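Local coordinates for protein CurD (Moorea producens 3L, PDB 5KP7) that probably catalyses a condensation of the hydroxymethylglutaryl-CoA synthase type and binds a 4'-phosphopantetheine arm in a thiolase-like pocket, at residues L242-C247 / L271-P276; D246-A251 / R286-R291; N250-Y255 / V262-S267. The protein carries 3 engineered substitutions. All coordinates share one frame; numbering follows the deposited sequence.

Overall arrangement
Helix 237-258 is the common thread of three contacts on the same side of the chain's centre. Interaction 1, nearest its start, joins it to the end of strand 270-273 and the loop after it, beside the phosphopantetheine; interaction 2 joins its middle to helix 278-293; interaction 3 joins its later turns to the loop before strand 270-273. The partner segments come in the order 3, 1, 2 along the chain. The centres of interactions 1 and 2 are about 9 Å apart. Tyr264 of interaction 3 packs on Leu271 and Phe273 of interaction 1 and on Met288 of interaction 2, so the three contacts touch one another, from the ligand pocket to the loop before strand 270-273.

Interaction 1 of 3, residues L242-C247 / L271-P276; sequences LSYLDC and LSFHTP. With PNS (4'-phosphopantetheine), chain E.
The ring of Tyr244 has the carbonyl oxygen of His274 at its edge, near the ring plane, while the thiol sulfur S44 of the phosphopantetheine and CD of Pro276 approach it obliquely. Phe348 of strand 343-351 meets the same ring edge-to-face, and Tyr350 leans against it at about 55°. Of the other flat groups, the His274 imidazole carries the Pro276 nitrogen over one face, offset toward the rim, and the Tyr244 hydroxyl lies obliquely to the Phe273 ring.

The hydrogen bond between the segments runs from Tyr244 OH to His274 O over 2.7 Å, in the carbonyl plane and with a C=O...donor angle of 153°. What sends the phenol away from the helix is its first torsion, with CG opposite the backbone N (chi1 -177°). On the way to the bond, Tyr244 CE2 passes 4.1 Å from His274 CD2, and at the tip Tyr244 OH rests 3.5 Å from Phe273 CB.

The contact thus spans two elements of the thiolase-like fold: helix 237-258, and the point where strand 270-273, at one margin of the mixed sheet, gives way to a loop. Within that loop Thr275 OG1 donates back to Phe273 O at 2.8 Å, from above the carbonyl plane. Beyond it both segments line the observed ligand pocket. Tyr244 CB lies 3.8 Å from S44 of the phosphopantetheine, and Pro276 CB lies 3.9 Å from its amide oxygen O40. The side chain of His274 touches Cys138 and Asn320, the latter also a pocket residue.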
loop_
_atom_site.group_PDB
_atom_site.type_symbol
_atom_site.label_atom_id
_atom_site.label_comp_id
_atom_site.label_asym_id
_atom_site.label_seq_id
_atom_site.Cartn_x
_atom_site.Cartn_y
_atom_site.Cartn_z
ATOM N N LEU A 242 7.409 10.893 -7.945
ATOM C CA LEU A 242 8.435 11.848 -7.507
ATOM C C LEU A 242 8.236 12.303 -6.053
ATOM O O LEU A 242 9.196 12.460 -5.308
ATOM C CB LEU A 242 8.518 13.054 -8.469
ATOM C CG LEU A 242 8.857 12.688 -9.916
ATOM C CD1 LEU A 242 8.543 13.849 -10.869
ATOM C CD2 LEU A 242 10.287 12.242 -10.081
ATOM N N SER A 243 6.983 12.504 -5.656
ATOM C CA SER A 243 6.669 12.906 -4.306
ATOM C C SER A 243 6.988 11.780 -3.282
ATOM O O SER A 243 7.569 12.026 -2.227
ATOM C CB SER A 243 5.190 13.312 -4.226
ATOM O OG SER A 243 4.860 13.763 -2.929
ATOM N N TYR A 244 6.635 10.548 -3.632
ATOM C CA TYR A 244 7.004 9.367 -2.838
ATOM C C TYR A 244 8.524 9.319 -2.608
ATOM O O TYR A 244 8.998 9.100 -1.493
ATOM C CB TYR A 244 6.535 8.118 -3.549
ATOM C CG TYR A 244 6.772 6.778 -2.846
ATOM C CD1 TYR A 244 8.032 6.223 -2.753
ATOM C CD2 TYR A 244 5.716 6.044 -2.337
ATOM C CE1 TYR A 244 8.232 4.994 -2.158
ATOM C CE2 TYR A 244 5.914 4.803 -1.722
ATOM C CZ TYR A 244 7.185 4.286 -1.646
ATOM O OH TYR A 244 7.416 3.060 -1.069
ATOM N N LEU A 245 9.289 9.518 -3.677
ATOM C CA LEU A 245 10.746 9.496 -3.580
ATOM C C LEU A 245 11.296 10.616 -2.698
ATOM O O LEU A 245 12.172 10.373 -1.872
ATOM C CB LEU A 245 11.361 9.569 -4.984
ATOM C CG LEU A 245 11.155 8.312 -5.831
ATOM C CD1 LEU A 245 11.386 8.586 -7.312
ATOM C CD2 LEU A 245 12.064 7.211 -5.357
ATOM N N ASP A 246 10.761 11.824 -2.851
ATOM C CA ASP A 246 11.111 12.945 -1.974
ATOM C C ASP A 246 10.820 12.608 -0.499
ATOM O O ASP A 246 11.631 12.869 0.361
ATOM C CB ASP A 246 10.394 14.234 -2.347
ATOM C CG ASP A 246 10.945 14.925 -3.586
ATOM O OD1 ASP A 246 12.115 14.661 -3.989
ATOM O OD2 ASP A 246 10.212 15.801 -4.125
ATOM N N CYS A 247 9.664 12.036 -0.221
ATOM C CA CYS A 247 9.278 11.717 1.145
ATOM C C CYS A 247 10.100 10.565 1.719
ATOM O O CYS A 247 10.437 10.558 2.899
ATOM C CB CYS A 247 7.797 11.399 1.217
ATOM S SG CYS A 247 6.745 12.878 1.089
ATOM N N LEU A 271 13.473 -4.233 4.905
ATOM C CA LEU A 271 12.758 -2.975 4.676
ATOM C C LEU A 271 11.418 -3.271 4.042
ATOM O O LEU A 271 11.344 -4.007 3.055
ATOM C CB LEU A 271 13.576 -2.077 3.752
ATOM C CG LEU A 271 14.923 -1.619 4.299
ATOM C CD1 LEU A 271 15.764 -1.075 3.162
ATOM C CD2 LEU A 271 14.778 -0.597 5.418
ATOM N N SER A 272 10.349 -2.722 4.640
ATOM C CA SER A 272 8.986 -2.813 4.118
ATOM C C SER A 272 8.507 -1.423 3.743
ATOM O O SER A 272 8.824 -0.443 4.452
ATOM C CB SER A 272 8.036 -3.438 5.138
ATOM O OG SER A 272 8.035 -4.866 4.978
ATOM N N PHE A 273 7.781 -1.341 2.635
ATOM C CA PHE A 273 7.384 -0.042 2.065
ATOM C C PHE A 273 5.908 -0.074 1.711
ATOM O O PHE A 273 5.374 -1.140 1.344
ATOM C CB PHE A 273 8.121 0.188 0.742
ATOM C CG PHE A 273 9.639 0.358 0.838
ATOM C CD1 PHE A 273 10.471 -0.738 0.957
ATOM C CD2 PHE A 273 10.221 1.606 0.666
ATOM C CE1 PHE A 273 11.857 -0.577 0.948
ATOM C CE2 PHE A 273 11.606 1.780 0.658
ATOM C CZ PHE A 273 12.421 0.672 0.835
ATOM N N HIS A 274 5.243 1.093 1.746
ATOM C CA HIS A 274 4.006 1.244 1.022
ATOM C C HIS A 274 4.322 0.876 -0.428
ATOM O O HIS A 274 5.272 1.399 -0.991
ATOM C CB HIS A 274 3.465 2.681 1.084
ATOM C CG HIS A 274 2.288 2.874 0.203
ATOM N ND1 HIS A 274 1.197 2.053 0.283
ATOM C CD2 HIS A 274 2.068 3.695 -0.851
ATOM C CE1 HIS A 274 0.331 2.376 -0.651
ATOM N NE2 HIS A 274 0.832 3.370 -1.352
ATOM N N THR A 275 3.530 -0.042 -1.013
ATOM C CA THR A 275 3.846 -0.666 -2.288
ATOM C C THR A 275 2.710 -0.492 -3.300
ATOM O O THR A 275 1.841 -1.356 -3.446
ATOM C CB THR A 275 4.198 -2.166 -2.067
ATOM O OG1 THR A 275 5.318 -2.279 -1.181
ATOM C CG2 THR A 275 4.583 -2.823 -3.400
ATOM N N PRO A 276 2.703 0.639 -4.024
ATOM C CA PRO A 276 1.691 0.779 -5.065
ATOM C C PRO A 276 1.840 -0.289 -6.151
ATOM O O PRO A 276 0.849 -0.779 -6.675
ATOM C CB PRO A 276 1.968 2.184 -5.614
ATOM C CG PRO A 276 2.626 2.900 -4.508
ATOM C CD PRO A 276 3.506 1.858 -3.874
HETATM O O23 PNS E . 4.455 2.100 -16.041
HETATM P P24 PNS E . 3.557 3.300 -15.852
HETATM O O26 PNS E . 2.997 4.008 -17.066
HETATM O O27 PNS E . 2.242 2.879 -14.992
HETATM C C28 PNS E . 2.338 2.119 -13.795
HETATM C C29 PNS E . 1.184 1.123 -13.673
HETATM C C30 PNS E . 1.085 0.445 -12.315
HETATM C C31 PNS E . 0.469 0.695 -14.979
HETATM C C32 PNS E . -0.033 2.155 -13.417
HETATM O O33 PNS E . -1.312 1.480 -13.251
HETATM C C34 PNS E . 0.013 3.132 -12.260
HETATM O O35 PNS E . 0.624 4.191 -12.364
HETATM N N36 PNS E . -0.558 2.731 -11.125
HETATM C C37 PNS E . -0.178 3.277 -9.841
HETATM C C38 PNS E . -0.859 4.569 -9.467
HETATM C C39 PNS E . -0.289 4.890 -8.105
HETATM O O40 PNS E . -0.862 4.490 -7.099
HETATM N N41 PNS E . 0.860 5.574 -8.088
HETATM C C42 PNS E . 1.484 5.913 -6.829
HETATM C C43 PNS E . 2.901 6.419 -6.998
HETATM S S44 PNS E . 3.436 6.870 -5.337
#

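Interaction 2 of 3, residues D246-A251 / R286-R291; sequences DCCENA and RNMMRR
One water joins the two helices: it accepts from Arg291 NH2 at 2.7 Å and donates to Glu249 O at 2.8 Å. Next to this link the Arg291 guanidinium lies flat against the Glu249 side chain, with CG of Glu249 over its centre and the carboxylate and guanidinium planes only 5° apart. Stacked in this way, Glu249 OE2 and Arg291 NE form a long salt bridge of 3.8 Å in which no N-H is aimed at the oxygen. NE is buried with no hydrogen-bond partner in the model. The carboxylate's stronger mate is Arg253, whose own cation comes close to that of Arg291, and its OE1 reaches a basic side chain of a neighbouring protein chain.

With a leucine in place of Arg291, the water would probably lose its donor and Glu249 the flat cation stacked on it.

Alongside, Cys248 SG packs against Met288 CG at 3.8 Å. Bends at chi2 and chi3 turn the end of the methionine over toward helix 237-258, placing Met288 CE 3.7 Å from Cys248 O. The segment axes approach to 10.5 Å and cross at -46°, an inclined helix pair beside the sheet, as found in the layered alpha/beta architecture of the thiolase-like fold.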
loop_
_atom_site.group_PDB
_atom_site.type_symbol
_atom_site.label_atom_id
_atom_site.label_comp_id
_atom_site.label_asym_id
_atom_site.label_seq_id
_atom_site.Cartn_x
_atom_site.Cartn_y
_atom_site.Cartn_z
ATOM N N ASP A 246 10.761 11.824 -2.851
ATOM C CA ASP A 246 11.111 12.945 -1.974
ATOM C C ASP A 246 10.820 12.608 -0.499
ATOM O O ASP A 246 11.631 12.869 0.361
ATOM C CB ASP A 246 10.394 14.234 -2.347
ATOM C CG ASP A 246 10.945 14.925 -3.586
ATOM O OD1 ASP A 246 12.115 14.661 -3.989
ATOM O OD2 ASP A 246 10.212 15.801 -4.125
ATOM N N CYS A 247 9.664 12.036 -0.221
ATOM C CA CYS A 247 9.278 11.717 1.145
ATOM C C CYS A 247 10.100 10.565 1.719
ATOM O O CYS A 247 10.437 10.558 2.899
ATOM C CB CYS A 247 7.797 11.399 1.217
ATOM S SG CYS A 247 6.745 12.878 1.089
ATOM N N CYS A 248 10.428 9.597 0.880
ATOM C CA CYS A 248 11.232 8.464 1.315
ATOM C C CYS A 248 12.574 8.990 1.844
ATOM O O CYS A 248 12.998 8.609 2.954
ATOM C CB CYS A 248 11.384 7.465 0.171
ATOM S SG CYS A 248 12.090 5.869 0.648
ATOM N N GLU A 249 13.194 9.917 1.100
ATOM C CA GLU A 249 14.442 10.565 1.532
ATOM C C GLU A 249 14.278 11.381 2.817
ATOM O O GLU A 249 15.081 11.245 3.754
ATOM C CB GLU A 249 14.981 11.459 0.403
ATOM C CG GLU A 249 16.088 12.415 0.828
ATOM C CD GLU A 249 16.770 13.163 -0.315
ATOM O OE1 GLU A 249 16.402 13.020 -1.503
ATOM O OE2 GLU A 249 17.737 13.920 -0.000
ATOM N N ASN A 250 13.271 12.257 2.833
ATOM C CA ASN A 250 13.152 13.242 3.920
ATOM C C ASN A 250 12.600 12.647 5.213
ATOM O O ASN A 250 13.044 13.025 6.286
ATOM C CB ASN A 250 12.343 14.478 3.487
ATOM C CG ASN A 250 13.129 15.419 2.608
ATOM O OD1 ASN A 250 14.026 16.102 3.078
ATOM N ND2 ASN A 250 12.795 15.480 1.338
ATOM N N ALA A 251 11.661 11.717 5.130
ATOM C CA ALA A 251 11.213 11.025 6.344
ATOM C C ALA A 251 12.341 10.217 7.006
ATOM O O ALA A 251 12.512 10.222 8.232
ATOM C CB ALA A 251 10.006 10.152 6.046
ATOM N N ARG A 286 16.657 1.610 -4.644
ATOM C CA ARG A 286 17.862 1.898 -5.429
ATOM C C ARG A 286 18.294 3.353 -5.208
ATOM O O ARG A 286 19.471 3.632 -4.946
ATOM C CB ARG A 286 17.603 1.634 -6.904
ATOM C CG ARG A 286 18.750 2.008 -7.859
ATOM C CD ARG A 286 18.181 2.294 -9.247
ATOM N NE ARG A 286 17.547 1.123 -9.755
ATOM C CZ ARG A 286 16.362 1.005 -10.352
ATOM N NH1 ARG A 286 15.577 2.021 -10.693
ATOM N NH2 ARG A 286 15.998 -0.226 -10.682
ATOM N N ASN A 287 17.329 4.274 -5.254
ATOM C CA ASN A 287 17.638 5.692 -5.041
ATOM C C ASN A 287 18.226 5.937 -3.646
ATOM O O ASN A 287 19.229 6.647 -3.482
ATOM C CB ASN A 287 16.377 6.529 -5.268
ATOM C CG ASN A 287 16.640 8.020 -5.216
ATOM O OD1 ASN A 287 15.969 8.750 -4.477
ATOM N ND2 ASN A 287 17.570 8.484 -6.023
ATOM N N MET A 288 17.614 5.332 -2.635
ATOM C CA MET A 288 18.132 5.446 -1.281
ATOM C C MET A 288 19.550 4.878 -1.115
ATOM O O MET A 288 20.412 5.514 -0.496
ATOM C CB MET A 288 17.204 4.759 -0.282
ATOM C CG MET A 288 15.812 5.396 -0.180
ATOM S SD MET A 288 15.801 6.952 0.730
ATOM C CE MET A 288 15.894 6.316 2.395
ATOM N N MET A 289 19.774 3.674 -1.649
ATOM C CA MET A 289 21.100 3.029 -1.574
ATOM C C MET A 289 22.179 3.838 -2.323
ATOM O O MET A 289 23.296 3.992 -1.812
ATOM C CB MET A 289 21.049 1.591 -2.087
ATOM C CG MET A 289 20.299 0.613 -1.175
ATOM S SD MET A 289 21.113 0.314 0.406
ATOM C CE MET A 289 22.503 -0.697 -0.085
ATOM N N ARG A 290 21.845 4.348 -3.507
ATOM C CA ARG A 290 22.786 5.184 -4.302
ATOM C C ARG A 290 23.191 6.429 -3.489
ATOM O O ARG A 290 24.375 6.740 -3.385
ATOM C CB ARG A 290 22.128 5.560 -5.647
ATOM C CG ARG A 290 22.976 6.114 -6.793
ATOM C CD ARG A 290 22.224 6.002 -8.150
ATOM N NE ARG A 290 20.822 6.460 -8.049
ATOM C CZ ARG A 290 19.768 6.019 -8.770
ATOM N NH1 ARG A 290 19.900 5.105 -9.739
ATOM N NH2 ARG A 290 18.554 6.520 -8.525
ATOM N N ARG A 291 22.225 7.114 -2.888
ATOM C CA ARG A 291 22.506 8.377 -2.188
ATOM C C ARG A 291 23.158 8.161 -0.811
ATOM O O ARG A 291 24.160 8.816 -0.481
ATOM C CB ARG A 291 21.237 9.209 -2.067
ATOM C CG ARG A 291 21.466 10.657 -1.609
ATOM C CD ARG A 291 20.150 11.406 -1.461
ATOM N NE ARG A 291 19.185 10.546 -0.790
ATOM C CZ ARG A 291 19.064 10.362 0.533
ATOM N NH1 ARG A 291 19.821 11.033 1.417
ATOM N NH2 ARG A 291 18.151 9.494 0.977
HETATM O O HOH W 1 17.647 10.148 3.537
#

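Interaction 3 of 3, residues N250-Y255 / V262-S267; sequences NAYRHY and VDYRES. With SO4 (sulfate ion), chain D.
Tyr252 and Tyr264 make a T-shaped (edge-to-face) pair between the later part of helix 237-258 and the loop that leads to strand 270-273, a buried contact of the thiolase-like fold, far from the chain's centre and away from the annotated sites. Starting at CB, Tyr252 first packs on Met288 of helix 278-293. Its CG stands opposite the backbone N (chi1 -178°), which carries the ring outward to the loop. There CE1, CE2 and CZ all lie close to Tyr264 CD1, which sits over the ring face, the shortest approach being 3.8 Å from Tyr252 CZ. The Tyr264 edge is thus offset toward the rim of Tyr252, with the planes at 75° and the centroids 5.2 Å apart. Phe358 adds a second edge-to-face partner.

At the tip, Tyr252 OH touches Val262 CG1 at 3.7 Å. The backbone N of Tyr264 is also near, but its angle is too poor for a hydrogen bond. What the hydroxyl does bind is a water, to which it donates over 2.7 Å, and that water in turn donates to Val262 O. The phenol is therefore tied to the loop backbone through solvent.

One helical turn on, Tyr255 offers its ring edge to Val262, Tyr255 CE1 lying 4.0 Å from Val262 CG2. Its hydroxyl donates to O1 of a sulfate, probably from the crystallisation liquor, and is also hydrogen-bonded to Ser360. In the loop itself, Asp263 OD2 accepts from Arg265 N in an Asx turn and from Glu266 N in an Asx motif, while OD1 pairs with Lys293. Across the same loop, Asp263 N donates to Ser267 OG at 2.9 Å, an almost straight bond of 173°.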
loop_
_atom_site.group_PDB
_atom_site.type_symbol
_atom_site.label_atom_id
_atom_site.label_comp_id
_atom_site.label_asym_id
_atom_site.label_seq_id
_atom_site.Cartn_x
_atom_site.Cartn_y
_atom_site.Cartn_z
ATOM N N ASN A 250 13.271 12.257 2.833
ATOM C CA ASN A 250 13.152 13.242 3.920
ATOM C C ASN A 250 12.600 12.647 5.213
ATOM O O ASN A 250 13.044 13.025 6.286
ATOM C CB ASN A 250 12.343 14.478 3.487
ATOM C CG ASN A 250 13.129 15.419 2.608
ATOM O OD1 ASN A 250 14.026 16.102 3.078
ATOM N ND2 ASN A 250 12.795 15.480 1.338
ATOM N N ALA A 251 11.661 11.717 5.130
ATOM C CA ALA A 251 11.213 11.025 6.344
ATOM C C ALA A 251 12.341 10.217 7.006
ATOM O O ALA A 251 12.512 10.222 8.232
ATOM C CB ALA A 251 10.006 10.152 6.046
ATOM N N TYR A 252 13.106 9.518 6.186
ATOM C CA TYR A 252 14.253 8.775 6.697
ATOM C C TYR A 252 15.300 9.721 7.304
ATOM O O TYR A 252 15.853 9.414 8.356
ATOM C CB TYR A 252 14.887 7.856 5.643
ATOM C CG TYR A 252 16.046 7.075 6.232
ATOM C CD1 TYR A 252 15.810 6.020 7.117
ATOM C CD2 TYR A 252 17.374 7.426 5.965
ATOM C CE1 TYR A 252 16.846 5.344 7.724
ATOM C CE2 TYR A 252 18.407 6.742 6.563
ATOM C CZ TYR A 252 18.136 5.705 7.435
ATOM O OH TYR A 252 19.200 5.018 8.003
ATOM N N ARG A 253 15.543 10.872 6.676
ATOM C CA ARG A 253 16.505 11.846 7.231
ATOM C C ARG A 253 16.072 12.276 8.623
ATOM O O ARG A 253 16.896 12.391 9.518
ATOM C CB ARG A 253 16.663 13.072 6.333
ATOM C CG ARG A 253 17.609 14.114 6.948
ATOM C CD ARG A 253 18.068 15.212 6.000
ATOM N NE ARG A 253 18.705 14.654 4.804
ATOM C CZ ARG A 253 18.214 14.713 3.558
ATOM N NH1 ARG A 253 17.071 15.328 3.278
ATOM N NH2 ARG A 253 18.902 14.160 2.567
ATOM N N HIS A 254 14.769 12.511 8.802
ATOM C CA HIS A 254 14.230 12.914 10.102
ATOM C C HIS A 254 14.459 11.810 11.146
ATOM O O HIS A 254 14.889 12.077 12.279
ATOM C CB HIS A 254 12.746 13.283 9.949
ATOM C CG HIS A 254 12.152 13.968 11.135
ATOM N ND1 HIS A 254 10.839 13.797 11.515
ATOM C CD2 HIS A 254 12.691 14.819 12.037
ATOM C CE1 HIS A 254 10.582 14.530 12.575
ATOM N NE2 HIS A 254 11.697 15.161 12.919
ATOM N N TYR A 255 14.232 10.561 10.746
ATOM C CA TYR A 255 14.506 9.429 11.627
ATOM C C TYR A 255 16.012 9.378 11.982
ATOM O O TYR A 255 16.378 9.214 13.154
ATOM C CB TYR A 255 14.033 8.154 10.945
ATOM C CG TYR A 255 14.306 6.849 11.648
ATOM C CD1 TYR A 255 15.578 6.290 11.634
ATOM C CD2 TYR A 255 13.266 6.117 12.248
ATOM C CE1 TYR A 255 15.834 5.067 12.240
ATOM C CE2 TYR A 255 13.506 4.892 12.843
ATOM C CZ TYR A 255 14.795 4.362 12.834
ATOM O OH TYR A 255 15.057 3.137 13.423
ATOM N N VAL A 262 22.431 5.462 13.131
ATOM C CA VAL A 262 21.709 4.499 12.303
ATOM C C VAL A 262 22.278 4.480 10.879
ATOM O O VAL A 262 22.722 5.513 10.370
ATOM C CB VAL A 262 20.194 4.756 12.318
ATOM C CG1 VAL A 262 19.818 5.984 11.487
ATOM C CG2 VAL A 262 19.449 3.525 11.838
ATOM N N ASP A 263 22.314 3.294 10.279
ATOM C CA ASP A 263 22.829 3.090 8.925
ATOM C C ASP A 263 21.778 2.390 8.089
ATOM O O ASP A 263 21.228 1.400 8.536
ATOM C CB ASP A 263 24.112 2.249 8.960
ATOM C CG ASP A 263 24.752 2.130 7.597
ATOM O OD1 ASP A 263 25.645 2.969 7.300
ATOM O OD2 ASP A 263 24.375 1.229 6.829
ATOM N N TYR A 264 21.508 2.898 6.889
ATOM C CA TYR A 264 20.413 2.385 6.076
ATOM C C TYR A 264 20.618 0.924 5.653
ATOM O O TYR A 264 19.647 0.216 5.481
ATOM C CB TYR A 264 20.203 3.255 4.851
ATOM C CG TYR A 264 18.972 2.950 4.054
ATOM C CD1 TYR A 264 17.691 3.299 4.527
ATOM C CD2 TYR A 264 19.066 2.370 2.808
ATOM C CE1 TYR A 264 16.553 3.019 3.794
ATOM C CE2 TYR A 264 17.933 2.102 2.058
ATOM C CZ TYR A 264 16.685 2.450 2.558
ATOM O OH TYR A 264 15.552 2.205 1.835
ATOM N N ARG A 265 21.866 0.492 5.491
ATOM C CA ARG A 265 22.139 -0.926 5.237
ATOM C C ARG A 265 22.265 -1.711 6.525
ATOM O O ARG A 265 21.617 -2.732 6.691
ATOM C CB ARG A 265 23.400 -1.132 4.402
ATOM C CG ARG A 265 23.652 -2.611 4.114
ATOM C CD ARG A 265 24.582 -2.870 2.942
ATOM N NE ARG A 265 25.682 -1.925 2.893
ATOM C CZ ARG A 265 26.285 -1.482 1.777
ATOM N NH1 ARG A 265 25.918 -1.891 0.548
ATOM N NH2 ARG A 265 27.281 -0.608 1.890
ATOM N N GLU A 266 23.104 -1.249 7.436
ATOM C CA GLU A 266 23.490 -2.074 8.584
ATOM C C GLU A 266 22.456 -2.201 9.688
ATOM O O GLU A 266 22.451 -3.204 10.381
ATOM C CB GLU A 266 24.819 -1.580 9.199
ATOM C CG GLU A 266 25.980 -1.604 8.231
ATOM C CD GLU A 266 26.223 -2.991 7.663
ATOM O OE1 GLU A 266 26.382 -3.953 8.460
ATOM O OE2 GLU A 266 26.258 -3.137 6.418
ATOM N N SER A 267 21.586 -1.206 9.867
ATOM C CA SER A 267 20.668 -1.215 10.996
ATOM C C SER A 267 19.381 -1.965 10.741
ATOM O O SER A 267 18.658 -2.239 11.681
ATOM C CB SER A 267 20.333 0.218 11.410
ATOM O OG SER A 267 21.543 0.881 11.756
HETATM S S SO4 D . 18.083 1.215 15.832
HETATM O O1 SO4 D . 17.365 1.763 14.660
HETATM O O2 SO4 D . 17.133 1.002 16.954
HETATM O O3 SO4 D . 19.138 2.160 16.259
HETATM O O4 SO4 D . 18.718 -0.066 15.451
HETATM O O HOH W 2 21.458 6.464 8.030
#